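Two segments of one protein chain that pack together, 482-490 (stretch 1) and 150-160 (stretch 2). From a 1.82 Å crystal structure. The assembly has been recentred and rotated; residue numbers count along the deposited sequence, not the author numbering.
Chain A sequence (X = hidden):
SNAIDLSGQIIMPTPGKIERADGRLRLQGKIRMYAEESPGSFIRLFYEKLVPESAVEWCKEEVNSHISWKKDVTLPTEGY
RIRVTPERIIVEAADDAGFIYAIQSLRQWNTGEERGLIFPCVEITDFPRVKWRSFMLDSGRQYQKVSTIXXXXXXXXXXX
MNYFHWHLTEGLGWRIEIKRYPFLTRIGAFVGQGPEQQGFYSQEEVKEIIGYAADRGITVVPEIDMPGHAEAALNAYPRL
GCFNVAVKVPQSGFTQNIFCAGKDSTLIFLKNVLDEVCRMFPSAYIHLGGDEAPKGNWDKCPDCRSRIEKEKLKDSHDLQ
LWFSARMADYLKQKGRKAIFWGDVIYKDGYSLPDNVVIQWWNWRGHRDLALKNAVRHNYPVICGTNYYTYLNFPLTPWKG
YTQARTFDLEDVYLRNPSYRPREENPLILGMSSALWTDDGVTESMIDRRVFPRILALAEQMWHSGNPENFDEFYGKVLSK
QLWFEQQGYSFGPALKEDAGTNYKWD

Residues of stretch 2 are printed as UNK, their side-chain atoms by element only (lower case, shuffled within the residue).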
# COMPACT_ATOMS: atom_id res chain seq x y z
N LEU A 482 9.66 18.52 -10.83
CA LEU A 482 10.82 18.95 -10.05
C LEU A 482 10.48 19.02 -8.56
O LEU A 482 11.32 18.69 -7.71
CB LEU A 482 11.39 20.26 -10.58
CG LEU A 482 12.79 20.67 -10.11
CD1 LEU A 482 13.78 19.50 -10.14
CD2 LEU A 482 13.29 21.81 -10.98
N TRP A 483 9.26 19.44 -8.22
CA TRP A 483 8.85 19.44 -6.81
C TRP A 483 8.91 18.03 -6.22
O TRP A 483 9.41 17.84 -5.11
CB TRP A 483 7.44 20.03 -6.60
CG TRP A 483 7.10 20.09 -5.10
CD1 TRP A 483 7.48 21.06 -4.21
CD2 TRP A 483 6.35 19.12 -4.35
NE1 TRP A 483 7.01 20.75 -2.95
CE2 TRP A 483 6.31 19.57 -3.01
CE3 TRP A 483 5.71 17.92 -4.68
CZ2 TRP A 483 5.65 18.86 -2.00
CZ3 TRP A 483 5.06 17.21 -3.66
CH2 TRP A 483 5.04 17.68 -2.35
N PHE A 484 8.43 17.04 -6.97
CA PHE A 484 8.49 15.67 -6.48
C PHE A 484 9.93 15.22 -6.35
O PHE A 484 10.29 14.51 -5.41
CB PHE A 484 7.74 14.72 -7.41
CG PHE A 484 6.24 14.75 -7.25
CD1 PHE A 484 5.66 14.45 -6.02
CD2 PHE A 484 5.42 15.05 -8.32
CE1 PHE A 484 4.27 14.46 -5.86
CE2 PHE A 484 4.03 15.06 -8.17
CZ PHE A 484 3.46 14.78 -6.94
N GLU A 485 10.77 15.63 -7.29
CA GLU A 485 12.18 15.26 -7.20
C GLU A 485 12.84 15.86 -5.98
O GLU A 485 13.69 15.23 -5.35
CB GLU A 485 12.94 15.61 -8.50
CG GLU A 485 12.44 14.75 -9.66
CD GLU A 485 13.37 14.72 -10.86
OE1 GLU A 485 14.50 15.26 -10.78
OE2 GLU A 485 12.94 14.12 -11.89
N GLN A 486 12.43 17.08 -5.62
CA GLN A 486 12.98 17.73 -4.44
C GLN A 486 12.55 17.04 -3.15
O GLN A 486 13.17 17.26 -2.10
CB GLN A 486 12.59 19.21 -4.40
CG GLN A 486 13.30 20.04 -5.47
CD GLN A 486 12.84 21.49 -5.49
OE1 GLN A 486 11.71 21.80 -5.11
NE2 GLN A 486 13.72 22.37 -5.92
N GLN A 487 11.49 16.24 -3.21
CA GLN A 487 11.06 15.46 -2.05
C GLN A 487 11.79 14.12 -2.00
O GLN A 487 11.59 13.35 -1.05
CB GLN A 487 9.55 15.23 -2.04
CG GLN A 487 8.72 16.47 -2.35
CD GLN A 487 9.14 17.67 -1.53
OE1 GLN A 487 9.19 17.62 -0.30
NE2 GLN A 487 9.46 18.77 -2.22
N GLY A 488 12.62 13.85 -3.00
CA GLY A 488 13.46 12.66 -3.02
C GLY A 488 13.05 11.58 -4.00
O GLY A 488 13.62 10.48 -3.97
N TYR A 489 12.09 11.87 -4.87
CA TYR A 489 11.58 10.85 -5.79
C TYR A 489 12.03 11.08 -7.23
O TYR A 489 11.51 11.97 -7.91
CB TYR A 489 10.06 10.78 -5.70
CG TYR A 489 9.63 10.55 -4.28
CD1 TYR A 489 9.69 9.27 -3.72
CD2 TYR A 489 9.22 11.60 -3.47
CE1 TYR A 489 9.32 9.05 -2.39
CE2 TYR A 489 8.84 11.39 -2.15
CZ TYR A 489 8.90 10.11 -1.62
OH TYR A 489 8.54 9.89 -0.30
N SER A 490 12.98 10.27 -7.68
CA SER A 490 13.48 10.34 -9.06
C SER A 490 12.44 9.79 -10.02
O SER A 490 11.74 8.84 -9.69
CB SER A 490 14.77 9.53 -9.20
OG SER A 490 15.77 9.97 -8.31
N UNK A 150 10.41 3.81 5.11
CA UNK A 150 9.79 5.10 5.47
C UNK A 150 9.57 6.00 4.26
O UNK A 150 8.55 6.67 4.17
c UNK A 150 11.41 5.39 10.25
c UNK A 150 11.50 5.96 8.85
c UNK A 150 10.66 5.83 6.51
n UNK A 150 12.32 6.12 11.17
c UNK A 150 10.60 5.21 7.90
N UNK A 151 10.53 6.00 3.33
CA UNK A 151 10.42 6.82 2.12
C UNK A 151 9.16 6.50 1.33
O UNK A 151 8.49 7.40 0.82
c UNK A 151 12.65 7.58 -2.43
n UNK A 151 13.96 7.52 -3.17
c UNK A 151 11.50 7.17 -0.20
c UNK A 151 11.65 6.61 1.24
c UNK A 151 12.81 7.07 -0.97
N UNK A 152 8.82 5.22 1.24
CA UNK A 152 7.64 4.84 0.45
C UNK A 152 6.34 4.97 1.22
O UNK A 152 5.27 5.19 0.63
c UNK A 152 8.96 3.61 -1.21
c UNK A 152 10.21 3.05 -0.97
o UNK A 152 12.07 4.12 -3.91
c UNK A 152 7.85 3.47 -0.21
c UNK A 152 11.03 3.96 -3.02
c UNK A 152 11.24 3.22 -1.89
c UNK A 152 8.78 4.36 -2.36
c UNK A 152 9.81 4.54 -3.27
N UNK A 153 6.41 4.86 2.55
CA UNK A 153 5.26 5.21 3.38
C UNK A 153 4.98 6.71 3.25
O UNK A 153 3.84 7.15 3.08
c UNK A 153 5.93 2.81 6.37
c UNK A 153 5.53 4.84 4.84
c UNK A 153 5.49 3.32 4.99
c UNK A 153 4.53 5.55 5.78
N UNK A 154 6.05 7.50 3.30
CA UNK A 154 5.92 8.94 3.13
C UNK A 154 5.35 9.26 1.75
O UNK A 154 4.50 10.16 1.60
o UNK A 154 6.35 11.48 4.47
c UNK A 154 7.20 11.08 3.63
c UNK A 154 7.29 9.60 3.32
o UNK A 154 8.00 11.85 3.05
N UNK A 155 5.79 8.53 0.73
CA UNK A 155 5.25 8.72 -0.62
C UNK A 155 3.76 8.43 -0.66
O UNK A 155 2.97 9.19 -1.25
c UNK A 155 5.96 7.80 -1.62
c UNK A 155 5.33 7.86 -3.00
se UNK A 155 5.77 6.31 -4.08
c UNK A 155 4.65 5.03 -3.14
N UNK A 156 3.35 7.35 -0.02
CA UNK A 156 1.95 6.96 -0.04
C UNK A 156 1.10 8.07 0.55
O UNK A 156 0.08 8.45 -0.01
c UNK A 156 1.76 5.65 0.75
N UNK A 157 1.55 8.63 1.67
CA UNK A 157 0.83 9.73 2.32
C UNK A 157 0.80 10.96 1.44
O UNK A 157 -0.23 11.64 1.32
o UNK A 157 0.73 11.04 4.36
c UNK A 157 1.50 10.08 3.65
N UNK A 158 1.93 11.24 0.80
CA UNK A 158 2.06 12.40 -0.08
C UNK A 158 1.05 12.35 -1.22
O UNK A 158 0.58 13.39 -1.68
se UNK A 158 5.57 13.47 -2.31
c UNK A 158 3.50 12.45 -0.65
c UNK A 158 5.33 11.84 -3.40
c UNK A 158 3.74 13.58 -1.63
N UNK A 159 0.72 11.14 -1.65
CA UNK A 159 -0.18 10.94 -2.79
C UNK A 159 -1.60 10.65 -2.31
O UNK A 159 -2.46 10.22 -3.09
c UNK A 159 2.16 8.89 -5.14
c UNK A 159 1.61 11.31 -5.18
c UNK A 159 0.34 9.78 -3.64
c UNK A 159 1.69 10.08 -4.32
N UNK A 160 -1.83 10.90 -1.02
CA UNK A 160 -3.14 10.73 -0.37
C UNK A 160 -3.67 9.29 -0.33
O UNK A 160 -4.87 9.07 -0.25
n UNK A 160 -3.85 16.22 -1.71
c UNK A 160 -3.77 13.18 -0.77
c UNK A 160 -4.18 11.70 -0.96
c UNK A 160 -4.67 15.56 -0.63
c UNK A 160 -4.98 14.11 -0.96

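Position 150 carries four carbons in a row ending in nitrogen, an extended chain that makes no contact with stretch 1: Lys 150.

Position 151 has the same make-up, four carbons and a terminal nitrogen, all chi angles t, with the nitrogen close to the carbonyl of Gly 488. Four carbons in a row ending in nitrogen make this Lys 151; its NZ donates a hydrogen bond to Gly 488 O at 3.1 Å. The backbone O of Lys 151 accepts another from Tyr 489 OH at 2.7 Å.

Position 152 shows one carbon, then a six-carbon ring bearing an oxygen. It is Tyr 152, whose CA-to-CB bond points away from stretch 1.

At 153, four carbons fork at the first, one arm two carbons long; the side chain is out of contact. This is Ile 153.

Position 154 has two carbons, the second carrying two oxygens: Asp 154. Its CB lies 3.8 Å from Tyr 489 OH, while both carboxylate oxygens are hydrogen-bonded elsewhere in the structure.

Position 155 is an unbranched run of two carbons, selenium and one carbon, hence selenomethionine, Met 155. Its CB sits 3.7 Å from Tyr 489 CE1, but the end of the side chain leads away.

A single carbon at 156, its CA-to-CB bond pointing away, gives Ala 156. One carbon and one oxygen at 157, out of reach, give Ser 157.

Position 158 repeats the two carbons, selenium and carbon, and its CA-to-CB bond points toward stretch 1: Met 158, again selenomethionine. Its CE lies 3.7 Å from Phe 484 CD1 and 3.8 Å from Tyr 489 CE2, and its SE lies 4.0 Å from Trp 483 CZ3.

Position 159 has four carbons forked at the second, one tip touching the Phe 484 ring. This is Leu 159, with CD2 4.2 Å from Phe 484 CE1; here the backbone leaves helical angles.

Position 160, four carbons ending in nitrogen, is Lys 160, beyond reach of stretch 1.

The design rule is a helix-ending turn that delivers one aromatic ring onto another helix. Gly 488 closes its helix in a Schellman motif, at a positive phi where a CB would jam against the preceding carbonyl O. Tyr 489 follows, covered more than any other residue here. Its ring rests against Lys 151, Met 155 and Met 158, successive turns of one helix, while its hydroxyl ties to a carbonyl that also accepts the helical bond from Met 155 N. Met 158 fills the space among three aromatic rings, and Lys 151 adds a second tie through Gly 488.

Stretch 2 150-160: KKYIDMASMLK
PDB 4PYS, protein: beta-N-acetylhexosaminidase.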